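Local coordinates for protein D-alanyl transferase DltD (Enterococcus faecium TX0133A04, PDB 6PFX) that probably transfers D-alanine onto lipoteichoic acid in the cell envelope of this Gram-positive bacterium, at residues A[34-48]-A[68-82]. Numbering follows the deposited sequence.
Sequences LSEKQYIPFFGSSEL and RPFLLGAPGTQSLSQ
Ile40 and Phe42 bond to Arg68 and Phe70 in the parallel pairing of strands 39-43 and 68-71: Ile40 N to Arg68 O, Phe70 N to Ile40 O and Phe42 N to Phe70 O, the last the straightest (3.0 Å, 177°). Bonds from Arg68 N to Gln38 O and Leu72 N to Phe42 O extend the pairing past the strand ends.

On the face carrying Tyr39, Arg68 and Phe70, the edge of Phe70 is turned toward the face of Tyr39 in an offset T-shaped pair, planes 81° apart, while Arg68 CD lies 3.4 Å from Tyr39 CE1. The other face has Pro69 CB above the Phe42 ring, a CH-pi contact 3.8 Å from its centroid. Past the strands, Leu72 CD1 reaches Phe43 CE1 (3.6 Å).

Polar side chains grip the loop beyond strand 39-43. Gln82, with CG anti to its carbonyl carbon (chi1 -77°) and the chain extended beyond, brings its amide to the Gly44 backbone: OE1 accepts from Gly44 N at 2.6 Å through an in-plane lone pair, and NE2 makes a weak bond to Gly44 O. Thr77 OG1 lies 2.8 Å from that same oxygen and accepts from Ala74 N. Glu47 OE2 and OE1 receive Ser45 N and OG, consistent with holding the turn into the 3-10 segment. Gly73 N and O are buried here without a hydrogen-bonding partner, Leu48 CD1 lying 3.7 Å from Gly73 N. A water is hydrogen-bonded to Ser46 OG at 2.9 Å and accepts from Gly76 N.

Ser46 OG also bonds His348, and with Asp345 this geometry is consistent with the catalytic triad of an SGNH-hydrolase-like fold. Both strands belong to a beta-alpha-beta unit with helix 56-62, which packs on Phe42 and Pro69; helix 9-18 meets Tyr39, Arg68 and Phe70. Strand 97-101 flanks 39-43, leaving 68-71 outermost in the parallel sheet.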
ATOM      1  N   LEU A  34      -6.737  13.667  -6.096  1.00 13.92           N
ATOM      2  CA  LEU A  34      -5.772  13.992  -5.051  1.00 16.01           C
ATOM      3  C   LEU A  34      -5.619  15.499  -4.875  1.00 16.94           C
ATOM      4  O   LEU A  34      -5.318  15.961  -3.767  1.00 15.26           O
ATOM      5  CB  LEU A  34      -4.428  13.328  -5.356  1.00 18.58           C
ATOM      6  CG  LEU A  34      -4.445  11.806  -5.205  1.00 17.68           C
ATOM      7  CD1 LEU A  34      -3.186  11.165  -5.761  1.00 21.13           C
ATOM      8  CD2 LEU A  34      -4.630  11.412  -3.741  1.00 22.49           C
ATOM      9  N   SER A  35      -5.859  16.283  -5.934  1.00 16.59           N
ATOM     10  CA  SER A  35      -5.794  17.735  -5.805  1.00 14.34           C
ATOM     11  C   SER A  35      -6.903  18.304  -4.929  1.00 18.13           C
ATOM     12  O   SER A  35      -6.776  19.443  -4.468  1.00 21.54           O
ATOM     13  CB  SER A  35      -5.802  18.425  -7.177  1.00 20.01           C
ATOM     14  OG  SER A  35      -7.107  18.591  -7.717  1.00 20.61           O
ATOM     15  N   GLU A  36      -7.973  17.545  -4.686  1.00 16.03           N
ATOM     16  CA  GLU A  36      -9.065  18.003  -3.842  1.00 16.24           C
ATOM     17  C   GLU A  36      -8.769  17.691  -2.383  1.00 17.82           C
ATOM     18  O   GLU A  36      -8.259  16.612  -2.051  1.00 15.20           O
ATOM     19  CB  GLU A  36     -10.384  17.340  -4.234  1.00 17.73           C
ATOM     20  CG  GLU A  36     -10.783  17.537  -5.681  1.00 20.20           C
ATOM     21  CD  GLU A  36     -12.131  16.912  -6.014  1.00 30.46           C
ATOM     22  OE1 GLU A  36     -12.899  16.576  -5.085  1.00 33.74           O
ATOM     23  OE2 GLU A  36     -12.427  16.760  -7.217  1.00 40.39           O
ATOM     24  N   LYS A  37      -9.111  18.643  -1.513  1.00 18.15           N
ATOM     25  CA  LYS A  37      -8.840  18.505  -0.088  1.00 19.28           C
ATOM     26  C   LYS A  37      -9.509  17.271   0.490  1.00 19.33           C
ATOM     27  O   LYS A  37      -8.964  16.636   1.401  1.00 21.73           O
ATOM     28  CB  LYS A  37      -9.368  19.739   0.644  1.00 25.51           C
ATOM     29  CG  LYS A  37      -9.071  19.804   2.128  1.00 31.24           C
ATOM     30  CD  LYS A  37      -9.805  21.000   2.747  1.00 42.08           C
ATOM     31  CE  LYS A  37      -9.504  21.174   4.232  1.00 56.64           C
ATOM     32  NZ  LYS A  37      -8.302  22.023   4.475  1.00 57.19           N
ATOM     33  N   GLN A  38     -10.673  16.898  -0.049  1.00 17.90           N
ATOM     34  CA  GLN A  38     -11.484  15.872   0.594  1.00 16.91           C
ATOM     35  C   GLN A  38     -10.912  14.476   0.396  1.00 16.44           C
ATOM     36  O   GLN A  38     -11.180  13.588   1.208  1.00 16.29           O
ATOM     37  CB  GLN A  38     -12.919  15.910   0.075  1.00 16.48           C
ATOM     38  CG  GLN A  38     -13.052  15.550  -1.392  1.00 23.22           C
ATOM     39  CD  GLN A  38     -14.495  15.457  -1.854  1.00 30.21           C
ATOM     40  OE1 GLN A  38     -15.379  15.057  -1.096  1.00 35.20           O
ATOM     41  NE2 GLN A  38     -14.736  15.814  -3.110  1.00 30.82           N
ATOM     42  N   TYR A  39     -10.157  14.248  -0.677  1.00 14.33           N
ATOM     43  CA  TYR A  39      -9.677  12.907  -0.998  1.00 12.98           C
ATOM     44  C   TYR A  39      -8.323  12.646  -0.353  1.00 13.33           C
ATOM     45  O   TYR A  39      -7.340  13.342  -0.638  1.00 14.51           O
ATOM     46  CB  TYR A  39      -9.619  12.681  -2.509  1.00 13.95           C
ATOM     47  CG  TYR A  39     -10.983  12.450  -3.077  1.00 14.74           C
ATOM     48  CD1 TYR A  39     -11.674  11.281  -2.803  1.00 15.94           C
ATOM     49  CD2 TYR A  39     -11.592  13.405  -3.868  1.00 15.93           C
ATOM     50  CE1 TYR A  39     -12.933  11.073  -3.298  1.00 18.38           C
ATOM     51  CE2 TYR A  39     -12.845  13.203  -4.373  1.00 19.20           C
ATOM     52  CZ  TYR A  39     -13.519  12.038  -4.082  1.00 20.03           C
ATOM     53  OH  TYR A  39     -14.781  11.828  -4.580  1.00 21.83           O
ATOM     54  N   ILE A  40      -8.278  11.631   0.501  1.00 13.85           N
ATOM     55  CA  ILE A  40      -7.075  11.232   1.221  1.00 10.57           C
ATOM     56  C   ILE A  40      -6.602   9.900   0.636  1.00 11.46           C
ATOM     57  O   ILE A  40      -7.358   8.919   0.657  1.00 11.77           O
ATOM     58  CB  ILE A  40      -7.335  11.113   2.737  1.00 13.13           C
ATOM     59  CG1 ILE A  40      -7.727  12.473   3.343  1.00 16.99           C
ATOM     60  CG2 ILE A  40      -6.125  10.464   3.439  1.00 14.30           C
ATOM     61  CD1 ILE A  40      -6.704  13.612   3.141  1.00 14.75           C
ATOM     62  N   PRO A  41      -5.382   9.818   0.102  1.00 12.84           N
ATOM     63  CA  PRO A  41      -4.954   8.543  -0.496  1.00 11.42           C
ATOM     64  C   PRO A  41      -4.711   7.489   0.577  1.00 11.76           C
ATOM     65  O   PRO A  41      -4.109   7.769   1.618  1.00 12.36           O
ATOM     66  CB  PRO A  41      -3.668   8.910  -1.248  1.00 10.85           C
ATOM     67  CG  PRO A  41      -3.121  10.082  -0.478  1.00 13.05           C
ATOM     68  CD  PRO A  41      -4.343  10.865  -0.027  1.00 11.89           C
ATOM     69  N   PHE A  42      -5.258   6.291   0.339  1.00 13.51           N
ATOM     70  CA  PHE A  42      -5.011   5.095   1.143  1.00 12.47           C
ATOM     71  C   PHE A  42      -4.254   4.113   0.249  1.00 15.54           C
ATOM     72  O   PHE A  42      -4.814   3.587  -0.723  1.00 13.07           O
ATOM     73  CB  PHE A  42      -6.314   4.449   1.610  1.00 14.29           C
ATOM     74  CG  PHE A  42      -6.942   5.075   2.834  1.00 11.91           C
ATOM     75  CD1 PHE A  42      -7.303   6.416   2.865  1.00 11.62           C
ATOM     76  CD2 PHE A  42      -7.214   4.285   3.946  1.00 12.18           C
ATOM     77  CE1 PHE A  42      -7.902   6.966   3.999  1.00 12.67           C
ATOM     78  CE2 PHE A  42      -7.823   4.812   5.059  1.00 10.93           C
ATOM     79  CZ  PHE A  42      -8.177   6.157   5.094  1.00 13.21           C
ATOM     80  N   PHE A  43      -2.982   3.897   0.561  1.00 11.00           N
ATOM     81  CA  PHE A  43      -2.125   2.978  -0.167  1.00 12.16           C
ATOM     82  C   PHE A  43      -2.093   1.635   0.543  1.00 14.17           C
ATOM     83  O   PHE A  43      -2.149   1.555   1.774  1.00 12.78           O
ATOM     84  CB  PHE A  43      -0.689   3.511  -0.260  1.00 12.12           C
ATOM     85  CG  PHE A  43      -0.553   4.765  -1.080  1.00 13.16           C
ATOM     86  CD1 PHE A  43      -0.400   4.699  -2.457  1.00 18.27           C
ATOM     87  CD2 PHE A  43      -0.572   6.013  -0.475  1.00 12.54           C
ATOM     88  CE1 PHE A  43      -0.281   5.854  -3.209  1.00 17.27           C
ATOM     89  CE2 PHE A  43      -0.463   7.161  -1.227  1.00 14.05           C
ATOM     90  CZ  PHE A  43      -0.305   7.081  -2.591  1.00 15.02           C
ATOM     91  N   GLY A  44      -1.962   0.578  -0.247  1.00 16.17           N
ATOM     92  CA  GLY A  44      -1.920  -0.750   0.320  1.00 13.09           C
ATOM     93  C   GLY A  44      -1.993  -1.827  -0.738  1.00 18.84           C
ATOM     94  O   GLY A  44      -1.253  -1.783  -1.723  1.00 23.01           O
ATOM     95  N   SER A  45      -2.863  -2.812  -0.539  1.00 15.71           N
ATOM     96  CA  SER A  45      -3.060  -3.863  -1.537  1.00 17.04           C
ATOM     97  C   SER A  45      -4.474  -4.411  -1.375  1.00 16.57           C
ATOM     98  O   SER A  45      -5.391  -3.642  -1.076  1.00 19.05           O
ATOM     99  CB  SER A  45      -1.963  -4.924  -1.467  1.00 26.60           C
ATOM    100  OG  SER A  45      -1.700  -5.345  -0.152  1.00 35.27           O
ATOM    101  N   SER A  46      -4.662  -5.727  -1.522  1.00 21.07           N
ATOM    102  CA  SER A  46      -6.006  -6.285  -1.653  1.00 23.48           C
ATOM    103  C   SER A  46      -6.884  -6.070  -0.425  1.00 18.26           C
ATOM    104  O   SER A  46      -8.112  -6.152  -0.542  1.00 19.04           O
ATOM    105  CB  SER A  46      -5.930  -7.783  -1.975  1.00 26.58           C
ATOM    106  OG  SER A  46      -5.111  -8.459  -1.043  1.00 30.84           O
ATOM    107  N   GLU A  47      -6.301  -5.798   0.744  1.00 17.43           N
ATOM    108  CA  GLU A  47      -7.117  -5.596   1.934  1.00 15.91           C
ATOM    109  C   GLU A  47      -8.036  -4.394   1.782  1.00 19.77           C
ATOM    110  O   GLU A  47      -9.056  -4.302   2.474  1.00 20.82           O
ATOM    111  CB  GLU A  47      -6.233  -5.443   3.173  1.00 16.07           C
ATOM    112  CG  GLU A  47      -5.415  -4.151   3.262  1.00 19.68           C
ATOM    113  CD  GLU A  47      -4.226  -4.101   2.324  1.00 23.84           C
ATOM    114  OE1 GLU A  47      -3.840  -5.126   1.717  1.00 23.54           O
ATOM    115  OE2 GLU A  47      -3.666  -3.005   2.187  1.00 21.30           O
ATOM    116  N   LEU A  48      -7.700  -3.463   0.895  1.00 16.62           N
ATOM    117  CA  LEU A  48      -8.544  -2.288   0.759  1.00 15.19           C
ATOM    118  C   LEU A  48      -9.867  -2.586   0.068  1.00 18.76           C
ATOM    119  O   LEU A  48     -10.769  -1.743   0.109  1.00 15.99           O
ATOM    120  CB  LEU A  48      -7.781  -1.191   0.015  1.00 16.44           C
ATOM    121  CG  LEU A  48      -6.643  -0.542   0.813  1.00 16.52           C
ATOM    122  CD1 LEU A  48      -5.791   0.338  -0.100  1.00 23.17           C
ATOM    123  CD2 LEU A  48      -7.192   0.264   1.967  1.00 21.86           C
ATOM    124  N   ARG A  68     -12.856  11.620   2.181  1.00 15.04           N
ATOM    125  CA  ARG A  68     -13.174  10.338   1.563  1.00 16.04           C
ATOM    126  C   ARG A  68     -11.891   9.636   1.166  1.00 12.71           C
ATOM    127  O   ARG A  68     -11.036  10.226   0.476  1.00 12.79           O
ATOM    128  CB  ARG A  68     -14.058  10.601   0.334  1.00 19.63           C
ATOM    129  CG  ARG A  68     -14.484   9.358  -0.406  1.00 24.36           C
ATOM    130  CD  ARG A  68     -15.505   9.643  -1.521  1.00 34.43           C
ATOM    131  NE  ARG A  68     -16.812  10.077  -1.024  1.00 40.60           N
ATOM    132  CZ  ARG A  68     -17.229  11.342  -0.993  1.00 38.98           C
ATOM    133  NH1 ARG A  68     -16.449  12.322  -1.425  1.00 44.91           N
ATOM    134  NH2 ARG A  68     -18.436  11.625  -0.527  1.00 48.48           N
ATOM    135  N   PRO A  69     -11.684   8.385   1.572  1.00 12.03           N
ATOM    136  CA  PRO A  69     -10.496   7.668   1.095  1.00 13.02           C
ATOM    137  C   PRO A  69     -10.522   7.536  -0.422  1.00 12.46           C
ATOM    138  O   PRO A  69     -11.573   7.337  -1.031  1.00 14.74           O
ATOM    139  CB  PRO A  69     -10.586   6.300   1.787  1.00 12.76           C
ATOM    140  CG  PRO A  69     -11.536   6.513   2.935  1.00 14.27           C
ATOM    141  CD  PRO A  69     -12.498   7.572   2.498  1.00 13.72           C
ATOM    142  N   PHE A  70      -9.352   7.665  -1.033  1.00 12.46           N
ATOM    143  CA  PHE A  70      -9.157   7.311  -2.434  1.00 12.27           C
ATOM    144  C   PHE A  70      -8.254   6.077  -2.411  1.00 12.65           C
ATOM    145  O   PHE A  70      -7.093   6.158  -1.997  1.00 13.75           O
ATOM    146  CB  PHE A  70      -8.550   8.455  -3.237  1.00 14.28           C
ATOM    147  CG  PHE A  70      -8.738   8.288  -4.705  1.00 15.70           C
ATOM    148  CD1 PHE A  70      -8.037   7.310  -5.385  1.00 13.93           C
ATOM    149  CD2 PHE A  70      -9.636   9.077  -5.402  1.00 16.33           C
ATOM    150  CE1 PHE A  70      -8.215   7.130  -6.755  1.00 18.76           C
ATOM    151  CE2 PHE A  70      -9.837   8.892  -6.759  1.00 17.58           C
ATOM    152  CZ  PHE A  70      -9.115   7.925  -7.440  1.00 17.80           C
ATOM    153  N   LEU A  71      -8.800   4.923  -2.779  1.00 12.67           N
ATOM    154  CA  LEU A  71      -8.092   3.664  -2.582  1.00 13.20           C
ATOM    155  C   LEU A  71      -7.111   3.429  -3.722  1.00 12.47           C
ATOM    156  O   LEU A  71      -7.511   3.308  -4.886  1.00 17.96           O
ATOM    157  CB  LEU A  71      -9.089   2.515  -2.490  1.00 14.09           C
ATOM    158  CG  LEU A  71     -10.248   2.714  -1.517  1.00 12.62           C
ATOM    159  CD1 LEU A  71     -11.148   1.502  -1.538  1.00 15.65           C
ATOM    160  CD2 LEU A  71      -9.743   2.971  -0.103  1.00 15.16           C
ATOM    161  N   LEU A  72      -5.831   3.323  -3.382  1.00 14.84           N
ATOM    162  CA  LEU A  72      -4.783   3.198  -4.384  1.00 14.21           C
ATOM    163  C   LEU A  72      -4.006   1.894  -4.291  1.00 18.85           C
ATOM    164  O   LEU A  72      -3.080   1.678  -5.082  1.00 27.94           O
ATOM    165  CB  LEU A  72      -3.841   4.406  -4.322  1.00 18.46           C
ATOM    166  CG  LEU A  72      -4.455   5.736  -4.781  1.00 18.93           C
ATOM    167  CD1 LEU A  72      -3.505   6.883  -4.489  1.00 20.44           C
ATOM    168  CD2 LEU A  72      -4.817   5.698  -6.267  1.00 15.11           C
ATOM    169  N   GLY A  73      -4.354   1.022  -3.392  1.00 23.09           N
ATOM    170  CA  GLY A  73      -3.860  -0.333  -3.461  1.00 21.18           C
ATOM    171  C   GLY A  73      -4.813  -1.263  -4.207  1.00 28.21           C
ATOM    172  O   GLY A  73      -6.002  -0.972  -4.346  1.00 31.30           O
ATOM    173  N   ALA A  74      -4.266  -2.384  -4.671  1.00 20.70           N
ATOM    174  CA  ALA A  74      -5.021  -3.418  -5.372  1.00 23.14           C
ATOM    175  C   ALA A  74      -4.248  -4.725  -5.241  1.00 21.50           C
ATOM    176  O   ALA A  74      -3.126  -4.740  -4.725  1.00 19.21           O
ATOM    177  CB  ALA A  74      -5.235  -3.047  -6.849  1.00 25.03           C
ATOM    178  N   PRO A  75      -4.822  -5.851  -5.662  1.00 26.07           N
ATOM    179  CA  PRO A  75      -4.103  -7.122  -5.473  1.00 21.97           C
ATOM    180  C   PRO A  75      -2.769  -7.106  -6.201  1.00 20.16           C
ATOM    181  O   PRO A  75      -2.704  -6.931  -7.419  1.00 29.36           O
ATOM    182  CB  PRO A  75      -5.067  -8.170  -6.043  1.00 27.24           C
ATOM    183  CG  PRO A  75      -6.402  -7.558  -5.884  1.00 28.92           C
ATOM    184  CD  PRO A  75      -6.195  -6.076  -6.156  1.00 31.34           C
ATOM    185  N   GLY A  76      -1.696  -7.252  -5.436  1.00 17.25           N
ATOM    186  CA  GLY A  76      -0.365  -7.288  -5.993  1.00 20.63           C
ATOM    187  C   GLY A  76       0.344  -5.955  -6.108  1.00 18.52           C
ATOM    188  O   GLY A  76       1.479  -5.928  -6.598  1.00 19.08           O
ATOM    189  N   THR A  77      -0.270  -4.850  -5.679  1.00 17.51           N
ATOM    190  CA  THR A  77       0.446  -3.578  -5.638  1.00 16.27           C
ATOM    191  C   THR A  77       1.358  -3.572  -4.411  1.00 15.68           C
ATOM    192  O   THR A  77       0.881  -3.736  -3.283  1.00 22.85           O
ATOM    193  CB  THR A  77      -0.487  -2.367  -5.604  1.00 16.75           C
ATOM    194  OG1 THR A  77      -1.344  -2.417  -4.460  1.00 18.70           O
ATOM    195  CG2 THR A  77      -1.323  -2.305  -6.870  1.00 22.74           C
ATOM    196  N   GLN A  78       2.667  -3.424  -4.637  1.00 13.13           N
ATOM    197  CA  GLN A  78       3.657  -3.307  -3.565  1.00 12.49           C
ATOM    198  C   GLN A  78       4.362  -1.956  -3.683  1.00 15.71           C
ATOM    199  O   GLN A  78       3.825  -1.030  -4.301  1.00 17.09           O
ATOM    200  CB  GLN A  78       4.628  -4.495  -3.594  1.00 12.26           C
ATOM    201  CG  GLN A  78       3.904  -5.845  -3.622  1.00 14.49           C
ATOM    202  CD  GLN A  78       4.754  -7.096  -3.308  1.00 17.29           C
ATOM    203  OE1 GLN A  78       4.216  -8.209  -3.311  1.00 19.72           O
ATOM    204  NE2 GLN A  78       6.052  -6.930  -3.038  1.00 15.65           N
ATOM    205  N   SER A  79       5.551  -1.806  -3.092  1.00 12.31           N
ATOM    206  CA  SER A  79       6.085  -0.455  -2.908  1.00 14.36           C
ATOM    207  C   SER A  79       6.465   0.206  -4.230  1.00 15.22           C
ATOM    208  O   SER A  79       6.239   1.408  -4.408  1.00 15.29           O
ATOM    209  CB  SER A  79       7.280  -0.453  -1.952  1.00 17.36           C
ATOM    210  OG  SER A  79       6.861  -0.790  -0.642  1.00 13.88           O
ATOM    211  N   LEU A  80       7.059  -0.549  -5.158  1.00 14.43           N
ATOM    212  CA  LEU A  80       7.493   0.032  -6.426  1.00 15.71           C
ATOM    213  C   LEU A  80       6.302   0.590  -7.197  1.00 15.76           C
ATOM    214  O   LEU A  80       6.326   1.735  -7.664  1.00 16.51           O
ATOM    215  CB  LEU A  80       8.235  -1.026  -7.240  1.00 18.42           C
ATOM    216  CG  LEU A  80       9.076  -0.545  -8.412  1.00 26.16           C
ATOM    217  CD1 LEU A  80      10.057  -1.641  -8.775  1.00 22.28           C
ATOM    218  CD2 LEU A  80       8.207  -0.234  -9.584  1.00 24.40           C
ATOM    219  N   SER A  81       5.225  -0.191  -7.297  1.00 14.10           N
ATOM    220  CA  SER A  81       4.051   0.285  -8.016  1.00 16.38           C
ATOM    221  C   SER A  81       3.454   1.508  -7.337  1.00 17.27           C
ATOM    222  O   SER A  81       3.054   2.470  -8.003  1.00 16.77           O
ATOM    223  CB  SER A  81       3.001  -0.817  -8.097  1.00 18.71           C
ATOM    224  OG  SER A  81       3.480  -1.877  -8.894  1.00 20.48           O
ATOM    225  N   GLN A  82       3.382   1.504  -6.012  1.00 13.68           N
ATOM    226  CA  GLN A  82       2.756   2.659  -5.368  1.00 18.86           C
ATOM    227  C   GLN A  82       3.660   3.882  -5.401  1.00 16.04           C
ATOM    228  O   GLN A  82       3.161   5.012  -5.458  1.00 15.26           O
ATOM    229  CB  GLN A  82       2.214   2.271  -4.000  1.00 20.82           C
ATOM    230  CG  GLN A  82       0.889   1.483  -4.217  1.00 23.19           C
ATOM    231  CD  GLN A  82       0.337   0.789  -2.994  1.00 24.51           C
ATOM    232  OE1 GLN A  82      -0.672   1.214  -2.438  1.00 22.80           O
ATOM    233  NE2 GLN A  82       0.953  -0.322  -2.610  1.00 20.30           N
TER
HETATM  234  O   HOH W   1      -2.630  -8.325  -2.576  1.00 34.66           O